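Local coordinates for protein formiminoglutamase (Trypanosoma cruzi, PDB 4MYK) that hydrolyses N-formiminoglutamate to glutamate and formamide, using a manganese site carried on an arginase-like alpha/beta fold, at residues 35-40 against 87-92; 52-57 against 283-288; 116-121 against 277-282. The protein carries 1 engineered substitution. One frame throughout, in Å; residues are numbered along the deposited sequence.

Contact 1 of 3, residues 35-40 against 87-92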
loop_
_atom_site.group_PDB
_atom_site.type_symbol
_atom_site.label_atom_id
_atom_site.label_comp_id
_atom_site.label_asym_id
_atom_site.label_seq_id
_atom_site.Cartn_x
_atom_site.Cartn_y
_atom_site.Cartn_z
ATOM N N ILE A 35 10.444 24.868 12.734
ATOM C CA ILE A 35 10.010 26.107 12.102
ATOM C C ILE A 35 8.961 25.766 11.057
ATOM O O ILE A 35 9.181 24.903 10.220
ATOM C CB ILE A 35 11.207 26.839 11.415
ATOM C CG1 ILE A 35 12.273 27.222 12.452
ATOM C CG2 ILE A 35 10.730 28.069 10.647
ATOM C CD1 ILE A 35 13.690 27.352 11.887
ATOM N N GLY A 36 7.820 26.435 11.107
ATOM C CA GLY A 36 6.765 26.168 10.150
ATOM C C GLY A 36 6.825 27.104 8.966
ATOM O O GLY A 36 7.103 28.294 9.118
ATOM N N PHE A 37 6.571 26.562 7.777
ATOM C CA PHE A 37 6.462 27.376 6.572
ATOM C C PHE A 37 5.157 27.081 5.812
ATOM O O PHE A 37 5.147 26.318 4.833
ATOM C CB PHE A 37 7.697 27.212 5.675
ATOM C CG PHE A 37 7.883 28.339 4.688
ATOM C CD1 PHE A 37 8.109 29.637 5.130
ATOM C CD2 PHE A 37 7.837 28.100 3.327
ATOM C CE1 PHE A 37 8.272 30.669 4.236
ATOM C CE2 PHE A 37 8.004 29.123 2.426
ATOM C CZ PHE A 37 8.222 30.411 2.878
ATOM N N PRO A 38 4.050 27.709 6.258
ATOM C CA PRO A 38 2.703 27.459 5.738
ATOM C C PRO A 38 2.442 28.152 4.392
ATOM O O PRO A 38 1.593 29.040 4.320
ATOM C CB PRO A 38 1.794 28.061 6.822
ATOM C CG PRO A 38 2.707 28.790 7.800
ATOM C CD PRO A 38 4.064 28.848 7.189
ATOM N N TYR A 39 3.163 27.751 3.344
ATOM C CA TYR A 39 2.961 28.310 2.011
ATOM C C TYR A 39 2.899 27.214 0.957
ATOM O O TYR A 39 3.622 26.229 1.030
ATOM C CB TYR A 39 4.046 29.337 1.674
ATOM C CG TYR A 39 4.053 30.492 2.644
ATOM C CD1 TYR A 39 3.274 31.619 2.419
ATOM C CD2 TYR A 39 4.814 30.440 3.809
ATOM C CE1 TYR A 39 3.266 32.671 3.328
ATOM C CE2 TYR A 39 4.817 31.488 4.724
ATOM C CZ TYR A 39 4.044 32.598 4.479
ATOM O OH TYR A 39 4.047 33.633 5.385
ATOM N N ASP A 40 2.032 27.408 -0.025
ATOM C CA ASP A 40 1.717 26.391 -1.017
ATOM C C ASP A 40 2.844 26.088 -1.982
ATOM O O ASP A 40 3.033 24.945 -2.379
ATOM C CB ASP A 40 0.510 26.841 -1.857
ATOM C CG ASP A 40 -0.814 26.337 -1.317
ATOM O OD1 ASP A 40 -1.826 26.500 -2.026
ATOM O OD2 ASP A 40 -0.849 25.775 -0.198
ATOM N N GLY A 87 7.481 28.190 15.880
ATOM C CA GLY A 87 6.285 28.665 15.208
ATOM C C GLY A 87 6.403 28.775 13.700
ATOM O O GLY A 87 7.292 28.183 13.096
ATOM N N ASP A 88 5.492 29.549 13.104
ATOM C CA ASP A 88 5.433 29.756 11.653
ATOM C C ASP A 88 6.137 31.038 11.221
ATOM O O ASP A 88 6.079 32.057 11.905
ATOM C CB ASP A 88 3.979 29.805 11.148
ATOM C CG ASP A 88 3.322 28.437 11.085
ATOM O OD1 ASP A 88 4.028 27.405 11.149
ATOM O OD2 ASP A 88 2.084 28.403 10.959
ATOM N N ILE A 89 6.802 30.966 10.075
ATOM C CA ILE A 89 7.335 32.144 9.419
ATOM C C ILE A 89 6.195 32.825 8.674
ATOM O O ILE A 89 5.668 32.275 7.709
ATOM C CB ILE A 89 8.436 31.767 8.408
ATOM C CG1 ILE A 89 9.620 31.117 9.126
ATOM C CG2 ILE A 89 8.893 32.988 7.633
ATOM C CD1 ILE A 89 10.220 31.980 10.223
ATOM N N THR A 90 5.802 34.012 9.124
ATOM C CA THR A 90 4.701 34.727 8.487
ATOM C C THR A 90 5.149 36.077 7.966
ATOM O O THR A 90 5.939 36.761 8.609
ATOM C CB THR A 90 3.540 34.946 9.455
ATOM O OG1 THR A 90 4.066 35.185 10.767
ATOM C CG2 THR A 90 2.628 33.719 9.476
ATOM N N ALA A 91 4.629 36.459 6.806
ATOM C CA ALA A 91 5.066 37.677 6.138
ATOM C C ALA A 91 3.993 38.209 5.185
ATOM O O ALA A 91 3.175 37.445 4.666
ATOM C CB ALA A 91 6.363 37.418 5.388
ATOM N N SER A 92 4.008 39.518 4.949
ATOM C CA SER A 92 3.007 40.152 4.089
ATOM C C SER A 92 3.151 39.742 2.617
ATOM O O SER A 92 2.159 39.629 1.902
ATOM C CB SER A 92 3.061 41.675 4.227
ATOM O OG SER A 92 4.178 42.227 3.551
#

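Contact 2 of 3, residues 52-57 against 283-288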
loop_
_atom_site.group_PDB
_atom_site.type_symbol
_atom_site.label_atom_id
_atom_site.label_comp_id
_atom_site.label_asym_id
_atom_site.label_seq_id
_atom_site.Cartn_x
_atom_site.Cartn_y
_atom_site.Cartn_z
ATOM N N ALA A 52 -0.703 22.597 0.709
ATOM C CA ALA A 52 0.526 22.329 1.455
ATOM C C ALA A 52 0.763 23.345 2.572
ATOM O O ALA A 52 1.478 23.078 3.542
ATOM C CB ALA A 52 1.728 22.278 0.518
ATOM N N LYS A 53 0.165 24.520 2.438
ATOM C CA LYS A 53 0.284 25.526 3.478
ATOM C C LYS A 53 -0.378 25.066 4.785
ATOM O O LYS A 53 -0.138 25.643 5.843
ATOM C CB LYS A 53 -0.331 26.843 3.014
ATOM C CG LYS A 53 -1.840 26.837 3.072
ATOM C CD LYS A 53 -2.439 27.896 2.183
ATOM C CE LYS A 53 -3.942 27.699 2.110
ATOM N NZ LYS A 53 -4.302 26.251 1.961
ATOM N N LYS A 54 -1.216 24.033 4.705
ATOM C CA LYS A 54 -1.875 23.472 5.888
ATOM C C LYS A 54 -1.062 22.346 6.555
ATOM O O LYS A 54 -1.392 21.903 7.653
ATOM C CB LYS A 54 -3.286 22.994 5.529
ATOM C CG LYS A 54 -4.194 24.119 5.026
ATOM C CD LYS A 54 -5.360 24.370 5.977
ATOM C CE LYS A 54 -6.150 25.626 5.596
ATOM N NZ LYS A 54 -6.829 25.563 4.266
ATOM N N GLY A 55 0.007 21.912 5.888
ATOM C CA GLY A 55 0.902 20.899 6.413
ATOM C C GLY A 55 1.445 21.175 7.810
ATOM O O GLY A 55 1.409 20.300 8.679
ATOM N N PRO A 56 1.972 22.387 8.041
ATOM C CA PRO A 56 2.494 22.692 9.382
ATOM C C PRO A 56 1.473 22.526 10.520
ATOM O O PRO A 56 1.860 22.094 11.604
ATOM C CB PRO A 56 2.949 24.149 9.250
ATOM C CG PRO A 56 3.303 24.290 7.800
ATOM C CD PRO A 56 2.273 23.461 7.076
ATOM N N ALA A 57 0.206 22.865 10.283
ATOM C CA ALA A 57 -0.838 22.715 11.296
ATOM C C ALA A 57 -1.132 21.238 11.562
ATOM O O ALA A 57 -1.244 20.801 12.708
ATOM C CB ALA A 57 -2.104 23.433 10.858
ATOM N N ASN A 283 0.180 17.811 2.426
ATOM C CA ASN A 283 -1.023 18.474 1.940
ATOM C C ASN A 283 -2.321 17.825 2.477
ATOM O O ASN A 283 -2.844 16.863 1.892
ATOM C CB ASN A 283 -0.994 18.475 0.415
ATOM C CG ASN A 283 -2.078 19.313 -0.180
ATOM O OD1 ASN A 283 -3.142 19.492 0.422
ATOM N ND2 ASN A 283 -1.829 19.829 -1.377
ATOM N N PRO A 284 -2.831 18.347 3.610
ATOM C CA PRO A 284 -3.959 17.746 4.341
ATOM C C PRO A 284 -5.288 17.893 3.618
ATOM O O PRO A 284 -6.248 17.210 3.981
ATOM C CB PRO A 284 -3.982 18.524 5.660
ATOM C CG PRO A 284 -2.593 19.095 5.788
ATOM C CD PRO A 284 -2.181 19.417 4.387
ATOM N N LEU A 285 -5.342 18.771 2.618
ATOM C CA LEU A 285 -6.532 18.880 1.771
ATOM C C LEU A 285 -6.621 17.673 0.855
ATOM O O LEU A 285 -7.712 17.280 0.454
ATOM C CB LEU A 285 -6.512 20.139 0.914
ATOM C CG LEU A 285 -6.127 21.447 1.600
ATOM C CD1 LEU A 285 -6.573 22.630 0.744
ATOM C CD2 LEU A 285 -6.738 21.491 2.984
ATOM N N VAL A 286 -5.476 17.091 0.506
ATOM C CA VAL A 286 -5.494 15.871 -0.295
ATOM C C VAL A 286 -5.830 14.640 0.555
ATOM O O VAL A 286 -6.679 13.838 0.168
ATOM C CB VAL A 286 -4.201 15.647 -1.084
ATOM C CG1 VAL A 286 -4.257 14.298 -1.781
ATOM C CG2 VAL A 286 -4.010 16.758 -2.090
ATOM N N GLU A 287 -5.164 14.497 1.698
ATOM C CA GLU A 287 -5.530 13.500 2.696
ATOM C C GLU A 287 -5.050 14.007 4.053
ATOM O O GLU A 287 -3.933 14.503 4.163
ATOM C CB GLU A 287 -4.927 12.133 2.361
ATOM C CG GLU A 287 -5.515 10.980 3.163
ATOM C CD GLU A 287 -4.877 10.831 4.529
ATOM O OE1 GLU A 287 -3.673 11.121 4.652
ATOM O OE2 GLU A 287 -5.568 10.401 5.474
ATOM N N GLU A 288 -5.888 13.895 5.082
ATOM C CA GLU A 288 -5.655 14.663 6.302
ATOM C C GLU A 288 -5.317 13.879 7.574
ATOM O O GLU A 288 -4.933 14.477 8.574
ATOM C CB GLU A 288 -6.859 15.549 6.589
ATOM C CG GLU A 288 -8.131 14.766 6.834
ATOM C CD GLU A 288 -9.079 15.479 7.771
ATOM O OE1 GLU A 288 -9.950 14.793 8.348
ATOM O OE2 GLU A 288 -8.951 16.715 7.946
#

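Contact 3 of 3, residues 116-121 against 277-282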
loop_
_atom_site.group_PDB
_atom_site.type_symbol
_atom_site.label_atom_id
_atom_site.label_comp_id
_atom_site.label_asym_id
_atom_site.label_seq_id
_atom_site.Cartn_x
_atom_site.Cartn_y
_atom_site.Cartn_z
ATOM N N PHE A 116 14.698 22.166 11.957
ATOM C CA PHE A 116 13.817 21.319 11.150
ATOM C C PHE A 116 12.653 22.166 10.652
ATOM O O PHE A 116 11.906 22.746 11.454
ATOM C CB PHE A 116 13.301 20.120 11.954
ATOM C CG PHE A 116 12.182 19.363 11.274
ATOM C CD1 PHE A 116 12.460 18.323 10.402
ATOM C CD2 PHE A 116 10.849 19.686 11.518
ATOM C CE1 PHE A 116 11.427 17.623 9.780
ATOM C CE2 PHE A 116 9.817 18.987 10.903
ATOM C CZ PHE A 116 10.110 17.957 10.034
ATOM N N VAL A 117 12.507 22.252 9.335
ATOM C CA VAL A 117 11.497 23.126 8.750
ATOM C C VAL A 117 10.359 22.306 8.167
ATOM O O VAL A 117 10.562 21.497 7.262
ATOM C CB VAL A 117 12.095 24.035 7.654
ATOM C CG1 VAL A 117 11.045 25.040 7.153
ATOM C CG2 VAL A 117 13.340 24.762 8.175
ATOM N N ILE A 118 9.161 22.503 8.699
ATOM C CA ILE A 118 7.997 21.792 8.191
ATOM C C ILE A 118 7.195 22.693 7.259
ATOM O O ILE A 118 6.830 23.807 7.628
ATOM C CB ILE A 118 7.101 21.237 9.330
ATOM C CG1 ILE A 118 5.869 20.544 8.750
ATOM C CG2 ILE A 118 6.710 22.331 10.322
ATOM C CD1 ILE A 118 6.212 19.388 7.854
ATOM N N GLY A 119 6.950 22.205 6.043
ATOM C CA GLY A 119 6.203 22.945 5.042
ATOM C C GLY A 119 4.814 22.369 4.786
ATOM O O GLY A 119 4.413 21.371 5.405
ATOM N N GLY A 120 4.096 22.968 3.837
ATOM C CA GLY A 120 4.657 23.979 2.955
ATOM C C GLY A 120 5.175 23.294 1.699
ATOM O O GLY A 120 5.477 22.110 1.731
ATOM N N GLY A 121 5.275 24.023 0.590
ATOM C CA GLY A 121 5.786 23.458 -0.655
ATOM C C GLY A 121 7.301 23.469 -0.836
ATOM O O GLY A 121 8.023 24.121 -0.091
ATOM N N MET A 277 17.347 19.867 8.281
ATOM C CA MET A 277 16.396 19.028 7.581
ATOM C C MET A 277 15.165 19.849 7.258
ATOM O O MET A 277 14.752 20.686 8.054
ATOM C CB MET A 277 15.990 17.838 8.458
ATOM C CG MET A 277 14.736 17.149 7.975
ATOM S SD MET A 277 14.478 15.511 8.637
ATOM C CE MET A 277 13.240 14.918 7.481
ATOM N N ASP A 278 14.601 19.639 6.073
ATOM C CA ASP A 278 13.269 20.158 5.801
ATOM C C ASP A 278 12.395 19.059 5.214
ATOM O O ASP A 278 12.903 18.031 4.767
ATOM C CB ASP A 278 13.274 21.475 4.991
ATOM C CG ASP A 278 13.442 21.275 3.479
ATOM O OD1 ASP A 278 13.608 20.136 3.009
ATOM O OD2 ASP A 278 13.407 22.290 2.749
ATOM N N MET A 279 11.086 19.268 5.267
ATOM C CA MET A 279 10.120 18.255 4.867
ATOM C C MET A 279 9.056 18.986 4.097
ATOM O O MET A 279 8.409 19.874 4.640
ATOM C CB MET A 279 9.509 17.590 6.100
ATOM C CG MET A 279 8.595 16.418 5.809
ATOM S SD MET A 279 7.965 15.640 7.327
ATOM C CE MET A 279 9.509 15.099 8.079
ATOM N N SER A 280 8.886 18.618 2.831
ATOM C CA SER A 280 8.059 19.392 1.907
ATOM C C SER A 280 6.872 18.624 1.372
ATOM O O SER A 280 6.911 17.405 1.298
ATOM C CB SER A 280 8.898 19.861 0.712
ATOM O OG SER A 280 9.722 20.950 1.061
ATOM N N GLU A 281 5.828 19.370 0.997
ATOM C CA GLU A 281 4.712 18.877 0.180
ATOM C C GLU A 281 3.567 18.172 0.932
ATOM O O GLU A 281 2.644 17.647 0.313
ATOM C CB GLU A 281 5.227 18.043 -1.010
ATOM C CG GLU A 281 6.080 18.850 -2.013
ATOM C CD GLU A 281 5.267 19.917 -2.721
ATOM O OE1 GLU A 281 4.043 19.716 -2.862
ATOM O OE2 GLU A 281 5.843 20.947 -3.136
ATOM N N LEU A 282 3.614 18.193 2.263
ATOM C CA LEU A 282 2.513 17.657 3.066
ATOM C C LEU A 282 1.256 18.486 2.823
ATOM O O LEU A 282 1.262 19.704 3.006
ATOM C CB LEU A 282 2.854 17.633 4.565
ATOM C CG LEU A 282 1.806 16.950 5.451
ATOM C CD1 LEU A 282 1.723 15.488 5.089
ATOM C CD2 LEU A 282 2.121 17.105 6.930
HETATM O O HOH W 1 5.455 19.165 4.393
#

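Contact 1 of 3, residues 35-40 against 87-92
The phenol OH of Tyr39 is gripped twice by the chain that leaves strand 83-88. It donates to the carbonyl O of Ile89, with OH and O 3.1 Å apart, and accepts a weak, bent bond from Ala91 N. Ile89 O also lies at the edge of the Tyr39 ring, in its plane. The ring reaches this point with CG anti to its own carbonyl carbon (chi1 -60°), and its CD2 stands 3.4 Å above the centre of the Phe37 ring.

Before this tyrosine the two chains run as parallel strands. Gly36 N gives a short, nearly straight bond to Gly87 O at 2.7 Å, and Gly36 O takes the N-H of Ile89 at 2.9 Å. Gly36 thus bonds through both its N and its O, and its bare CA lets Asp88 OD1 come to 3.2 Å. That same oxygen forms a salt bridge with Arg60, while OD2, the other branch of the carboxylate, lies 3.2 Å from Pro38 CG. Pro38 is the centre of an inverse gamma turn in which Tyr39 N bonds to Phe37 O, so the chain bends soon after the Gly36 bonds to 87-89.

The apolar share falls to Ile89. Its CG1 packs on Ile35 CG2 at 3.6 Å, and its CB sits at the edge of the Phe37 ring, 3.9 Å from CD1. Leu101 of helix 94-110 also touches the Phe37 ring, and Leu94 and Ala97 of that helix touch Tyr39. The whole exemplifies a pair of neighbouring parallel strands giving way to loops at their C-terminal ends, here at the 83-88 margin of the sheet in the arginase/deacetylase fold.

Contact 2 of 3, residues 52-57 against 283-288
Pro284 lays its ring against the backbone of Lys54 and Gly55, where a 3-10 segment passes into helix 55-63. Among the van der Waals contacts, Pro284 CG stands 3.6 Å from Lys54 O, and Pro284 CD is equally far, 3.6 Å, from Gly55 N. The Lys54 side chain adds apolar contacts: its CB meets Pro284 CD at 3.9 Å, and further out its CG approaches Leu285 CD2 at 4.2 Å, the two side chains crossing at about a right angle. Lys54 CG is anti to its own carbonyl carbon (chi1 -61°), which sets it on the side of Leu285.

The polar bonds near the contact stay within each segment or lead elsewhere. Gly55 N bonds to Ala52 O at 3.0 Å, closing the 3-10 turn. Asn283 OD1 receives two weak bonds, from Leu285 N and Val286 N, the first in the manner of an Asx turn. The amide's other branch, ND2, passes 3.6 Å from Ala52 N without bonding to it and instead donates to Ser249 OG and Ala50 O; Lys53 N is taken by Asp40 OD2.

No hydrogen bond joins the two segments. Their cohesion across the contact therefore rests on van der Waals contact, the proline ring against backbone and aliphatic carbons against each other, while the buried Asn283 amide ties the loop to Ser249 and Ala50 through ND2.

Contact 3 of 3, residues 116-121 against 277-282
Phe116, Met277 and Met279 each hold CG anti to the backbone N (chi1 169° for Phe116), on the one face of a parallel strand pair to which all three point. Strands 114-119 and 274-280 are neighbours in the central sheet of the arginase/deacetylase alpha/beta fold. Both methionines come to the rim of the phenyl ring, in Met-aromatic contacts at its edge. Met277 runs beside Phe116 in the same direction, its CG 3.5 Å from Phe116 CD1, and the extended chain beyond keeps SD at the ring edge, 5.0 Å from the centre. Met279 crosses the Phe116 side chain at a slant; its bend at chi3 (-62°) brings CE to the ring's edge, 3.5 Å from Phe116 CZ. Helix 290-306 covers this side, with Phe299 meeting the phenyl ring and Met298 touching Met279.

On the other face Val117 CB packs against Asp278 CB, and the Asp278 carboxylate is satisfied by Ser234, Ser125 and Asn128. The backbones are joined by regular parallel bonds, among them Val117 N to Met277 O at 3.0 Å.

Past the strands, after the cis peptide between Gly119 and Gly120, Gly120 O accepts the N-H of Glu281, N and O 2.9 Å apart. Glu281 folds back so that OE2 rests near Gly121 CA and accepts from Asn122 N and Cys43 N, while Ser249 OG bonds to OE1. Asn122 is a manganese ligand, which, with the contact of Glu281 to Asp236, is consistent with a second-shell role for Glu281.

A water bridges the two chains, donating to Gly119 O at 2.6 Å and to Met279 O at 3.0 Å, and accepting the N-H of Leu282, whose N is 3.0 Å from the water.

Overall arrangement
The three contacts, centres 11 to 13 Å apart, cluster at the C-terminal ends of strands of one parallel sheet, contact 2 in the segments beyond them. Strands 83-88, 32-37, 114-119 and 274-280 lie side by side, so contacts 1 and 3 are the outer two of three pairings, joined by 32-37/114-119, as where Phe37 N probably bonds to Ile118 O. Segment 52-57 touches both other contacts, through Lys53 with Asp40 and Ala52 with Gly120, and 283-288 continues 277-282. Along the chain contact 1 closes before contact 3 opens, contact 2 interleaves with contact 1, and contact 3 is nested within contact 2. Distant segments thereby converge on the manganese-bearing side of the sheet, contact 3 nearest, Glu281 about 5 Å from a metal.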